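Long-range contacts in response regulator ChrA (Corynebacterium diphtheriae, PDB 4YN8), which serves as the response regulator of a haem-sensing two-component system and probably binds DNA through a LuxR-type helix-turn-helix domain to regulate transcription: residues S5-L10 / G47-V52; S23-F28 / S108-A113; P76-T81 / D112-T117; G96-L101 / G120-A125. The protein carries 1 engineered substitution. One frame throughout, in Å; residues are numbered along the deposited sequence. Where two conformers were deposited one is given.

In the fold
All four contacts lie in the CheY-like receiver domain, around its parallel sheet and helix 107-119 packed on it. Contact 1 pairs strands 6-11 and 50-53; contact 4 adds the edge strand 123-124 to 99-102. Strand 77-81 of contact 3 continues the pairing, with Val-51 O 2.8 Å from Leu-78 N and Ile-79 N 2.9 Å from Gly-99 O. Contacts 2 and 3 share helix 107-119, their centres about 10 Å apart, and Leu-25 CD2 touches Val-114 CG2 at 3.8 Å. Strand 6-11 leads to Asp-12, which binds magnesium with His-14 and Asp-54; the side chains of Leu-10 and Asp-12 are about 6 Å apart. Contact 2 gives Asp-26 and Phe-28 to a second magnesium site, completed by Ile-31.

Contact 1: S5-L10 / G47-V52; sequences SIRVML and GIDVVV. Engineered in segment 5-10: Ser-5 (natural residue Met).
One face of the Arg-7 guanidinium is covered by the carbonyl O of Gly-47, offset toward the rim, while Asp-49 OD2 lies at its edge and in its plane. The grip on the carboxylate is side-on: NE of Arg-7 reaches OD2 of Asp-49 at 2.9 Å in a nearly straight bond (174°), and NH2 of Arg-7 forms a salt bridge to OD1 of Asp-49, also 2.9 Å. The two planes are turned 52° apart, so both nitrogens meet the carboxylate from above its plane. A bend at chi3 (-68°) turns NE and NH2 toward the carboxylate of Asp-49. OD2 also takes the backbone N of Arg-7 on its anti lone pair, and a water links it to Ser-5 O, Ser-5 being an engineered residue. Beyond this clamp the segments pair as parallel strands next to each other in the CheY-like receiver sheet. Arg-7 O accepts from the backbone N of both Asp-49 and Val-50; Met-9 N then bonds to Val-50 O at 3.0 Å, and Val-52 N to Met-9 O at 2.8 Å. Val-8 CG1 crosses obliquely to Val-52 CG2 at 3.7 Å on one sheet face. On the other, Met-9 CB rests against Ile-48 CG2 at 3.8 Å.

Contact 2: S23-F28 / S108-A113; sequences SILDSF and SALHDA. With MG (magnesium ion), chain I; SO4 (sulfate ion), chain E.
Two helices that pack on the same side of the receiver-domain sheet, 15-26 and 107-119, meet here, and the turn that follows the first of them carries a magnesium site. Phe-28 makes the largest single contribution. Its CG stands anti to the carbonyl carbon (chi1 -64°), which sends the ring toward helix 107-119, where CB of His-111 sits over the ring centre, 3.6 Å from the Phe-28 centroid and 9° off the normal, a CH-pi contact. The imidazole lies oblique to the phenyl, with planes at 43° and CD2 of His-111 3.7 Å from CD1 of Phe-28. Hydrogen bonds at both nitrogens fix the rotation of this imidazole: ND1 of His-111 donates in the ring plane to the anti lone pair of Asp-112 OD1 at 2.8 Å, and NE2 pairs with Asp-30 OD2. Two carboxylates around one histidine would be expected to favour its protonated form. Deeper in, Leu-110, with CG anti to the backbone N, sets CD2 against both Ile-24 CG2, at 3.9 Å, and Leu-25 CD2, at 3.8 Å; Leu-25 crosses it at about a right angle. The backbone of the turn faces the metal: Asp-26 O and Phe-28 O each bind magnesium at 2.5 Å, joined by Ile-31 O and two waters. The apolar seam between first and last helices of the receiver domain on one side of a parallel sheet, with polar groups at its rim, belongs to the CheY-like alpha/beta fold.

Contact 3: P76-T81 / D112-T117; sequences PVLILT and DAVVAT. With SO4 (sulfate ion), chain B.
Leu-78 and Thr-117 owe their part in this contact to their first torsions. In Leu-78, CG is anti to the backbone N (chi1 167°) and the chain bends at chi2, which carries the two methyls toward helix 107-119. There CD2 of Leu-78 meets CB of Ala-113 and CG2 of Val-114, each at 3.9 Å, the valine approached at about a right angle. Val-114 offers that methyl because its CG1 stands anti to the backbone N, leaving CG2 beside the nitrogen. Thr-117 has chi1 of -61°: OG1 turns back along the helix and donates to Ala-113 O at 2.7 Å, from above the carbonyl plane. Ala-113 O thus accepts two donors, the hydroxyl and the backbone N of Thr-117. Strand 77-81, central in the parallel sheet of the receiver domain, packs against a helix running nearly antiparallel to it (150° between the axes of the two short segments, closest approach 8.6 Å). The threonine torsion also sets the methyl anti to its backbone N, where CG2 of Thr-117 touches CB of Pro-76 at 3.6 Å; CG of Pro-76 lies 3.3 Å from Thr-117 O. At the strand's far end Thr-81 OG1 donates to a sulfate O4 at 2.7 Å.

Contact 4: G96-L101 / G120-A125; sequences GAMGYL and GRRTLA
Arg-122 leaves its backbone with CG anti to the carbonyl carbon (chi1 -71°) and then bends at both chi2 and chi3, curling over the backbone of 97-98. CB of Arg-122 is 3.8 Å from Met-98 O, CG passes over the same oxygen, and CD approaches it more closely while also lying 3.9 Å from Met-98 SD. NE of Arg-122 donates to Met-98 O at 3.0 Å, from above the carbonyl plane, with a second, weak bond to Ala-97 O. At the tip, NH2 of Arg-122 donates to Ala-97 O at 2.8 Å, again from above the carbonyl plane, and lies at the edge of the Tyr-100 ring, near the ring plane; ring and guanidinium are steeply inclined. Leu-124 CD2 covers one face of the guanidinium. Met-98 O is shared, since the backbone N of Thr-123 takes a lone pair in its plane at 3.1 Å. From there the two segments pair as parallel strands, Tyr-100 N bonding to Thr-123 O at 2.9 Å. Strands 99-102 and 123-124 are the two ends of a beta-alpha-beta crossover through helix 107-119, and strand 123-124 is one of the two edge strands within this chain. Gly-120 closes that helix in a Schellman motif, and SD of Met-98 lies 3.6 Å from Gly-120 C. Tyr-100 OH accepts from Ala-97 N and also bonds to Ala-92 O. Leu-101 CD1 meets Ala-125 CB at 3.9 Å.

Contact 1: S5-L10 / G47-V52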
loop_
_atom_site.group_PDB
_atom_site.type_symbol
_atom_site.label_atom_id
_atom_site.label_comp_id
_atom_site.label_asym_id
_atom_site.label_seq_id
_atom_site.Cartn_x
_atom_site.Cartn_y
_atom_site.Cartn_z
ATOM N N SER A 5 17.455 -26.726 9.839
ATOM C CA SER A 5 17.116 -25.571 8.995
ATOM C C SER A 5 15.650 -25.194 8.975
ATOM O O SER A 5 14.790 -26.044 8.986
ATOM C CB SER A 5 17.523 -25.827 7.551
ATOM O OG SER A 5 18.883 -25.520 7.411
ATOM N N ILE A 6 15.374 -23.893 8.894
ATOM C CA ILE A 6 14.021 -23.379 8.730
ATOM C C ILE A 6 13.695 -23.526 7.246
ATOM O O ILE A 6 14.480 -23.079 6.398
ATOM C CB ILE A 6 13.987 -21.884 9.126
ATOM C CG1 ILE A 6 14.346 -21.754 10.605
ATOM C CG2 ILE A 6 12.655 -21.261 8.772
ATOM C CD1 ILE A 6 14.383 -20.304 11.052
ATOM N N ARG A 7 12.557 -24.138 6.928
ATOM C CA ARG A 7 12.215 -24.504 5.546
ATOM C C ARG A 7 11.339 -23.389 4.987
ATOM O O ARG A 7 10.226 -23.157 5.460
ATOM C CB ARG A 7 11.431 -25.822 5.520
ATOM C CG ARG A 7 12.254 -26.976 6.069
ATOM C CD ARG A 7 11.422 -28.212 6.435
ATOM N NE ARG A 7 10.591 -27.919 7.552
ATOM C CZ ARG A 7 9.615 -28.724 7.968
ATOM N NH1 ARG A 7 9.420 -29.916 7.374
ATOM N NH2 ARG A 7 8.882 -28.366 8.976
ATOM N N VAL A 8 11.868 -22.708 3.989
ATOM C CA VAL A 8 11.223 -21.535 3.430
ATOM C C VAL A 8 10.586 -21.790 2.088
ATOM O O VAL A 8 11.205 -22.446 1.239
ATOM C CB VAL A 8 12.235 -20.409 3.320
ATOM C CG1 VAL A 8 11.718 -19.258 2.423
ATOM C CG2 VAL A 8 12.558 -19.923 4.724
ATOM N N MET A 9 9.398 -21.253 1.903
ATOM C CA MET A 9 8.827 -21.079 0.571
ATOM C C MET A 9 8.948 -19.625 0.168
ATOM O O MET A 9 8.513 -18.758 0.894
ATOM C CB MET A 9 7.373 -21.481 0.478
ATOM C CG MET A 9 6.781 -21.269 -0.930
ATOM S SD MET A 9 5.231 -22.207 -1.062
ATOM C CE MET A 9 5.221 -22.586 -2.799
ATOM N N LEU A 10 9.562 -19.399 -0.976
ATOM C CA LEU A 10 9.888 -18.052 -1.450
ATOM C C LEU A 10 9.049 -17.767 -2.663
ATOM O O LEU A 10 9.109 -18.516 -3.638
ATOM C CB LEU A 10 11.359 -18.012 -1.844
ATOM C CG LEU A 10 11.846 -16.725 -2.514
ATOM C CD1 LEU A 10 11.706 -15.599 -1.519
ATOM C CD2 LEU A 10 13.287 -16.928 -2.906
ATOM N N GLY A 47 5.113 -28.941 5.115
ATOM C CA GLY A 47 6.562 -28.909 5.211
ATOM C C GLY A 47 7.206 -27.516 5.120
ATOM O O GLY A 47 8.420 -27.409 5.026
ATOM N N ILE A 48 6.380 -26.478 5.091
ATOM C CA ILE A 48 6.868 -25.086 4.991
ATOM C C ILE A 48 6.790 -24.415 6.324
ATOM O O ILE A 48 5.702 -24.314 6.900
ATOM C CB ILE A 48 6.030 -24.284 4.015
ATOM C CG1 ILE A 48 5.976 -24.955 2.632
ATOM C CG2 ILE A 48 6.492 -22.806 3.937
ATOM C CD1 ILE A 48 7.281 -25.229 1.959
ATOM N N ASP A 49 7.937 -23.970 6.823
ATOM C CA ASP A 49 8.001 -23.304 8.146
ATOM C C ASP A 49 7.682 -21.793 8.067
ATOM O O ASP A 49 7.035 -21.251 8.958
ATOM C CB ASP A 49 9.389 -23.470 8.711
ATOM C CG ASP A 49 9.715 -24.902 9.128
ATOM O OD1 ASP A 49 8.802 -25.570 9.668
ATOM O OD2 ASP A 49 10.870 -25.341 8.913
ATOM N N VAL A 50 8.127 -21.159 6.985
ATOM C CA VAL A 50 7.962 -19.715 6.781
ATOM C C VAL A 50 7.690 -19.481 5.289
ATOM O O VAL A 50 8.390 -20.046 4.454
ATOM C CB VAL A 50 9.255 -18.968 7.195
ATOM C CG1 VAL A 50 9.109 -17.511 6.864
ATOM C CG2 VAL A 50 9.554 -19.120 8.723
ATOM N N VAL A 51 6.715 -18.654 4.989
ATOM C CA VAL A 51 6.526 -18.159 3.655
ATOM C C VAL A 51 7.116 -16.758 3.535
ATOM O O VAL A 51 6.763 -15.861 4.352
ATOM C CB VAL A 51 5.031 -18.122 3.258
ATOM C CG1 VAL A 51 4.832 -17.426 1.935
ATOM C CG2 VAL A 51 4.430 -19.515 3.214
ATOM N N VAL A 52 7.994 -16.588 2.567
ATOM C CA VAL A 52 8.607 -15.289 2.301
ATOM C C VAL A 52 8.047 -14.829 0.966
ATOM O O VAL A 52 8.265 -15.472 -0.060
ATOM C CB VAL A 52 10.139 -15.388 2.275
ATOM C CG1 VAL A 52 10.778 -14.055 1.901
ATOM C CG2 VAL A 52 10.662 -15.894 3.619
HETATM O O HOH W 1 12.383 -26.599 10.641
#

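Contact 2: S23-F28 / S108-A113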
loop_
_atom_site.group_PDB
_atom_site.type_symbol
_atom_site.label_atom_id
_atom_site.label_comp_id
_atom_site.label_asym_id
_atom_site.label_seq_id
_atom_site.Cartn_x
_atom_site.Cartn_y
_atom_site.Cartn_z
ATOM N N SER A 23 19.443 -17.030 -3.248
ATOM C CA SER A 23 20.870 -17.223 -2.997
ATOM C C SER A 23 21.230 -16.727 -1.602
ATOM O O SER A 23 21.927 -17.417 -0.852
ATOM C CB SER A 23 21.686 -16.512 -4.076
ATOM O OG SER A 23 21.592 -17.258 -5.265
ATOM N N ILE A 24 20.690 -15.571 -1.223
ATOM C CA ILE A 24 20.930 -15.040 0.106
ATOM C C ILE A 24 20.367 -15.940 1.197
ATOM O O ILE A 24 21.042 -16.259 2.194
ATOM C CB ILE A 24 20.353 -13.641 0.277
ATOM C CG1 ILE A 24 21.065 -12.639 -0.630
ATOM C CG2 ILE A 24 20.495 -13.223 1.725
ATOM C CD1 ILE A 24 20.289 -11.362 -0.837
ATOM N N LEU A 25 19.107 -16.324 1.073
ATOM C CA LEU A 25 18.513 -17.179 2.078
ATOM C C LEU A 25 19.264 -18.506 2.266
ATOM O O LEU A 25 19.539 -18.922 3.417
ATOM C CB LEU A 25 17.028 -17.442 1.746
ATOM C CG LEU A 25 16.107 -16.214 1.866
ATOM C CD1 LEU A 25 14.818 -16.411 1.111
ATOM C CD2 LEU A 25 15.817 -15.880 3.317
ATOM N N ASP A 26 19.585 -19.151 1.135
ATOM C CA ASP A 26 20.247 -20.476 1.161
ATOM C C ASP A 26 21.665 -20.350 1.703
ATOM O O ASP A 26 22.192 -21.322 2.287
ATOM C CB ASP A 26 20.248 -21.104 -0.234
ATOM C CG ASP A 26 19.017 -21.947 -0.514
ATOM O OD1 ASP A 26 18.390 -22.559 0.413
ATOM O OD2 ASP A 26 18.710 -22.062 -1.716
ATOM N N SER A 27 22.247 -19.152 1.615
ATOM C CA SER A 27 23.608 -18.962 2.112
ATOM C C SER A 27 23.734 -19.107 3.630
ATOM O O SER A 27 24.863 -19.302 4.112
ATOM C CB SER A 27 24.208 -17.634 1.662
ATOM O OG SER A 27 23.701 -16.570 2.419
ATOM N N PHE A 28 22.643 -18.953 4.392
ATOM C CA PHE A 28 22.649 -19.204 5.818
ATOM C C PHE A 28 22.519 -20.665 6.179
ATOM O O PHE A 28 21.662 -21.360 5.678
ATOM C CB PHE A 28 21.593 -18.374 6.544
ATOM C CG PHE A 28 21.857 -16.899 6.439
ATOM C CD1 PHE A 28 22.753 -16.275 7.303
ATOM C CD2 PHE A 28 21.249 -16.144 5.445
ATOM C CE1 PHE A 28 23.046 -14.918 7.164
ATOM C CE2 PHE A 28 21.526 -14.785 5.314
ATOM C CZ PHE A 28 22.422 -14.183 6.183
ATOM N N SER A 108 22.028 -10.057 7.104
ATOM C CA SER A 108 21.833 -10.500 8.466
ATOM C C SER A 108 20.407 -10.185 8.963
ATOM O O SER A 108 19.836 -10.895 9.810
ATOM C CB SER A 108 22.868 -9.843 9.399
ATOM O OG SER A 108 22.741 -8.418 9.363
ATOM N N ALA A 109 19.901 -9.070 8.513
ATOM C CA ALA A 109 18.517 -8.647 8.847
ATOM C C ALA A 109 17.481 -9.545 8.192
ATOM O O ALA A 109 16.452 -9.858 8.817
ATOM C CB ALA A 109 18.269 -7.191 8.477
ATOM N N LEU A 110 17.745 -9.999 6.986
ATOM C CA LEU A 110 16.854 -10.967 6.348
ATOM C C LEU A 110 16.889 -12.292 7.129
ATOM O O LEU A 110 15.860 -12.851 7.414
ATOM C CB LEU A 110 17.224 -11.209 4.894
ATOM C CG LEU A 110 16.387 -12.257 4.188
ATOM C CD1 LEU A 110 14.894 -11.920 4.271
ATOM C CD2 LEU A 110 16.825 -12.301 2.746
ATOM N N HIS A 111 18.086 -12.760 7.503
ATOM C CA HIS A 111 18.202 -13.952 8.329
ATOM C C HIS A 111 17.429 -13.809 9.613
ATOM O O HIS A 111 16.632 -14.668 9.992
ATOM C CB HIS A 111 19.694 -14.246 8.636
ATOM C CG HIS A 111 19.879 -15.234 9.732
ATOM N ND1 HIS A 111 19.867 -14.866 11.070
ATOM C CD2 HIS A 111 20.024 -16.579 9.712
ATOM C CE1 HIS A 111 19.968 -15.951 11.819
ATOM N NE2 HIS A 111 20.097 -16.994 11.017
ATOM N N ASP A 112 17.647 -12.698 10.326
ATOM C CA ASP A 112 16.992 -12.499 11.575
ATOM C C ASP A 112 15.466 -12.403 11.449
ATOM O O ASP A 112 14.739 -12.871 12.363
ATOM C CB ASP A 112 17.521 -11.227 12.230
ATOM C CG ASP A 112 18.980 -11.389 12.715
ATOM O OD1 ASP A 112 19.594 -12.492 12.564
ATOM O OD2 ASP A 112 19.553 -10.362 13.216
ATOM N N ALA A 113 15.009 -11.779 10.362
ATOM C CA ALA A 113 13.550 -11.710 10.059
ATOM C C ALA A 113 12.932 -13.086 9.800
ATOM O O ALA A 113 11.839 -13.395 10.288
ATOM C CB ALA A 113 13.265 -10.779 8.903
HETATM MG MG MG I . 21.147 -22.975 3.911
HETATM S S SO4 E . 25.308 -7.840 5.630
HETATM O O1 SO4 E . 24.511 -7.470 4.371
HETATM O O2 SO4 E . 26.659 -8.301 5.146
HETATM O O3 SO4 E . 24.747 -8.935 6.496
HETATM O O4 SO4 E . 25.517 -6.774 6.661
HETATM O O HOH W 2 23.198 -23.927 3.879
HETATM O O HOH W 3 20.469 -24.746 5.492
#

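Contact 3: P76-T81 / D112-T117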
loop_
_atom_site.group_PDB
_atom_site.type_symbol
_atom_site.label_atom_id
_atom_site.label_comp_id
_atom_site.label_asym_id
_atom_site.label_seq_id
_atom_site.Cartn_x
_atom_site.Cartn_y
_atom_site.Cartn_z
ATOM N N PRO A 76 3.515 -18.790 9.171
ATOM C CA PRO A 76 3.678 -17.347 9.261
ATOM C C PRO A 76 4.378 -16.825 8.022
ATOM O O PRO A 76 5.110 -17.551 7.353
ATOM C CB PRO A 76 4.561 -17.181 10.494
ATOM C CG PRO A 76 5.376 -18.389 10.569
ATOM C CD PRO A 76 4.421 -19.487 10.101
ATOM N N VAL A 77 4.117 -15.553 7.719
ATOM C CA VAL A 77 4.530 -14.897 6.476
ATOM C C VAL A 77 5.446 -13.705 6.768
ATOM O O VAL A 77 5.170 -12.917 7.691
ATOM C CB VAL A 77 3.323 -14.378 5.722
ATOM C CG1 VAL A 77 3.692 -13.577 4.468
ATOM C CG2 VAL A 77 2.392 -15.549 5.425
ATOM N N LEU A 78 6.549 -13.638 6.031
ATOM C CA LEU A 78 7.396 -12.467 5.990
ATOM C C LEU A 78 7.174 -11.807 4.637
ATOM O O LEU A 78 7.451 -12.420 3.589
ATOM C CB LEU A 78 8.880 -12.859 6.191
ATOM C CG LEU A 78 9.926 -11.802 5.869
ATOM C CD1 LEU A 78 9.692 -10.652 6.871
ATOM C CD2 LEU A 78 11.299 -12.438 6.028
ATOM N N ILE A 79 6.680 -10.551 4.628
ATOM C CA ILE A 79 6.490 -9.798 3.402
ATOM C C ILE A 79 7.716 -8.948 3.142
ATOM O O ILE A 79 8.197 -8.231 4.044
ATOM C CB ILE A 79 5.252 -8.876 3.490
ATOM C CG1 ILE A 79 4.003 -9.722 3.488
ATOM C CG2 ILE A 79 5.228 -7.856 2.367
ATOM C CD1 ILE A 79 2.712 -8.912 3.718
ATOM N N LEU A 80 8.204 -9.066 1.914
ATOM C CA LEU A 80 9.338 -8.268 1.406
ATOM C C LEU A 80 8.868 -7.266 0.397
ATOM O O LEU A 80 8.053 -7.556 -0.489
ATOM C CB LEU A 80 10.397 -9.126 0.797
ATOM C CG LEU A 80 11.006 -10.236 1.656
ATOM C CD1 LEU A 80 12.082 -11.028 0.915
ATOM C CD2 LEU A 80 11.537 -9.761 2.975
ATOM N N THR A 81 9.387 -6.054 0.509
ATOM C CA THR A 81 9.044 -5.060 -0.491
ATOM C C THR A 81 10.217 -4.125 -0.707
ATOM O O THR A 81 11.317 -4.406 -0.257
ATOM C CB THR A 81 7.735 -4.376 -0.113
ATOM O OG1 THR A 81 7.166 -3.677 -1.239
ATOM C CG2 THR A 81 7.881 -3.475 1.098
ATOM N N ASP A 112 17.647 -12.698 10.326
ATOM C CA ASP A 112 16.992 -12.499 11.575
ATOM C C ASP A 112 15.466 -12.403 11.449
ATOM O O ASP A 112 14.739 -12.871 12.363
ATOM C CB ASP A 112 17.521 -11.227 12.230
ATOM C CG ASP A 112 18.980 -11.389 12.715
ATOM O OD1 ASP A 112 19.594 -12.492 12.564
ATOM O OD2 ASP A 112 19.553 -10.362 13.216
ATOM N N ALA A 113 15.009 -11.779 10.362
ATOM C CA ALA A 113 13.550 -11.710 10.059
ATOM C C ALA A 113 12.932 -13.086 9.800
ATOM O O ALA A 113 11.839 -13.395 10.288
ATOM C CB ALA A 113 13.265 -10.779 8.903
ATOM N N VAL A 114 13.656 -13.938 9.092
ATOM C CA VAL A 114 13.181 -15.316 8.918
ATOM C C VAL A 114 13.105 -16.072 10.229
ATOM O O VAL A 114 12.093 -16.747 10.552
ATOM C CB VAL A 114 14.010 -16.068 7.878
ATOM C CG1 VAL A 114 13.611 -17.527 7.831
ATOM C CG2 VAL A 114 13.836 -15.412 6.493
ATOM N N VAL A 115 14.125 -15.965 11.041
ATOM C CA VAL A 115 14.073 -16.633 12.319
ATOM C C VAL A 115 12.968 -16.120 13.209
ATOM O O VAL A 115 12.245 -16.891 13.842
ATOM C CB VAL A 115 15.455 -16.518 13.052
ATOM C CG1 VAL A 115 15.320 -17.016 14.482
ATOM C CG2 VAL A 115 16.547 -17.279 12.295
ATOM N N ALA A 116 12.811 -14.802 13.289
ATOM C CA ALA A 116 11.750 -14.179 14.104
ATOM C C ALA A 116 10.379 -14.627 13.676
ATOM O O ALA A 116 9.548 -14.974 14.481
ATOM C CB ALA A 116 11.820 -12.682 13.979
ATOM N N THR A 117 10.189 -14.694 12.358
ATOM C CA THR A 117 8.899 -15.109 11.784
ATOM C C THR A 117 8.596 -16.540 12.165
ATOM O O THR A 117 7.463 -16.847 12.542
ATOM C CB THR A 117 8.914 -14.915 10.268
ATOM O OG1 THR A 117 9.132 -13.513 9.986
ATOM C CG2 THR A 117 7.562 -15.308 9.615
HETATM S S SO4 B . 6.974 -5.505 -4.183
HETATM O O1 SO4 B . 8.425 -5.258 -4.263
HETATM O O2 SO4 B . 6.261 -4.288 -4.576
HETATM O O3 SO4 B . 6.424 -6.595 -5.027
HETATM O O4 SO4 B . 6.583 -5.859 -2.744
#

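Contact 4: G96-L101 / G120-A125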
loop_
_atom_site.group_PDB
_atom_site.type_symbol
_atom_site.label_atom_id
_atom_site.label_comp_id
_atom_site.label_asym_id
_atom_site.label_seq_id
_atom_site.Cartn_x
_atom_site.Cartn_y
_atom_site.Cartn_z
ATOM N N GLY A 96 -1.451 -7.688 8.121
ATOM C CA GLY A 96 -0.959 -8.287 9.356
ATOM C C GLY A 96 -0.100 -9.518 9.242
ATOM O O GLY A 96 -0.236 -10.501 10.038
ATOM N N ALA A 97 0.820 -9.509 8.281
ATOM C CA ALA A 97 1.845 -10.538 8.226
ATOM C C ALA A 97 2.684 -10.496 9.502
ATOM O O ALA A 97 2.846 -9.448 10.099
ATOM C CB ALA A 97 2.737 -10.311 7.043
ATOM N N MET A 98 3.229 -11.638 9.872
ATOM C CA MET A 98 4.128 -11.750 11.017
ATOM C C MET A 98 5.286 -10.773 10.884
ATOM O O MET A 98 5.588 -10.046 11.854
ATOM C CB MET A 98 4.621 -13.175 11.179
ATOM C CG MET A 98 5.494 -13.472 12.366
ATOM S SD MET A 98 4.685 -13.190 13.964
ATOM C CE MET A 98 3.261 -14.214 13.846
ATOM N N GLY A 99 5.907 -10.722 9.695
ATOM C CA GLY A 99 7.042 -9.818 9.487
ATOM C C GLY A 99 7.002 -9.042 8.203
ATOM O O GLY A 99 6.328 -9.440 7.241
ATOM N N TYR A 100 7.751 -7.943 8.193
ATOM C CA TYR A 100 7.887 -7.065 7.038
ATOM C C TYR A 100 9.367 -6.654 7.010
ATOM O O TYR A 100 9.943 -6.328 8.060
ATOM C CB TYR A 100 7.061 -5.769 7.194
ATOM C CG TYR A 100 5.580 -6.003 7.217
ATOM C CD1 TYR A 100 4.920 -6.366 8.380
ATOM C CD2 TYR A 100 4.887 -5.945 6.067
ATOM C CE1 TYR A 100 3.591 -6.692 8.363
ATOM C CE2 TYR A 100 3.511 -6.177 6.035
ATOM C CZ TYR A 100 2.895 -6.582 7.180
ATOM O OH TYR A 100 1.564 -6.868 7.122
ATOM N N LEU A 101 9.925 -6.621 5.817
ATOM C CA LEU A 101 11.325 -6.207 5.617
ATOM C C LEU A 101 11.497 -5.694 4.223
ATOM O O LEU A 101 10.753 -6.076 3.316
ATOM C CB LEU A 101 12.264 -7.397 5.851
ATOM C CG LEU A 101 13.732 -7.035 6.085
ATOM C CD1 LEU A 101 13.952 -6.400 7.435
ATOM C CD2 LEU A 101 14.608 -8.301 5.928
ATOM N N GLY A 120 7.535 -16.786 15.734
ATOM C CA GLY A 120 6.281 -16.131 16.028
ATOM C C GLY A 120 6.481 -14.781 16.676
ATOM O O GLY A 120 5.588 -14.316 17.359
ATOM N N ARG A 121 7.607 -14.137 16.406
ATOM C CA ARG A 121 7.890 -12.773 16.837
ATOM C C ARG A 121 7.699 -11.806 15.680
ATOM O O ARG A 121 8.128 -12.105 14.556
ATOM C CB ARG A 121 9.310 -12.667 17.383
ATOM C CG ARG A 121 9.566 -13.560 18.578
ATOM C CD ARG A 121 10.940 -13.401 19.184
ATOM N NE ARG A 121 12.014 -14.125 18.481
ATOM C CZ ARG A 121 12.903 -13.527 17.700
ATOM N NH1 ARG A 121 12.834 -12.211 17.530
ATOM N NH2 ARG A 121 13.858 -14.214 17.091
ATOM N N ARG A 122 7.023 -10.685 15.920
ATOM C CA ARG A 122 6.767 -9.693 14.882
ATOM C C ARG A 122 8.036 -9.024 14.412
ATOM O O ARG A 122 8.920 -8.721 15.235
ATOM C CB ARG A 122 5.890 -8.546 15.380
ATOM C CG ARG A 122 4.469 -8.753 15.657
ATOM C CD ARG A 122 3.679 -9.520 14.658
ATOM N NE ARG A 122 3.282 -8.902 13.403
ATOM C CZ ARG A 122 2.334 -7.981 13.242
ATOM N NH1 ARG A 122 1.793 -7.322 14.289
ATOM N NH2 ARG A 122 2.021 -7.618 12.016
ATOM N N THR A 123 8.154 -8.745 13.106
ATOM C CA THR A 123 9.193 -7.863 12.578
ATOM C C THR A 123 8.509 -6.730 11.908
ATOM O O THR A 123 8.026 -6.860 10.831
ATOM C CB THR A 123 10.140 -8.561 11.583
ATOM O OG1 THR A 123 10.746 -9.670 12.240
ATOM C CG2 THR A 123 11.235 -7.615 11.034
ATOM N N LEU A 124 8.425 -5.592 12.595
ATOM C CA LEU A 124 7.851 -4.393 11.987
ATOM C C LEU A 124 8.992 -3.464 11.649
ATOM O O LEU A 124 9.309 -2.496 12.381
ATOM C CB LEU A 124 6.862 -3.771 12.952
ATOM C CG LEU A 124 5.784 -4.704 13.452
ATOM C CD1 LEU A 124 4.825 -3.956 14.391
ATOM C CD2 LEU A 124 5.028 -5.319 12.284
ATOM N N ALA A 125 9.687 -3.798 10.581
ATOM C CA ALA A 125 10.986 -3.193 10.351
ATOM C C ALA A 125 10.837 -1.669 10.225
ATOM O O ALA A 125 9.980 -1.159 9.469
ATOM C CB ALA A 125 11.637 -3.752 9.094
#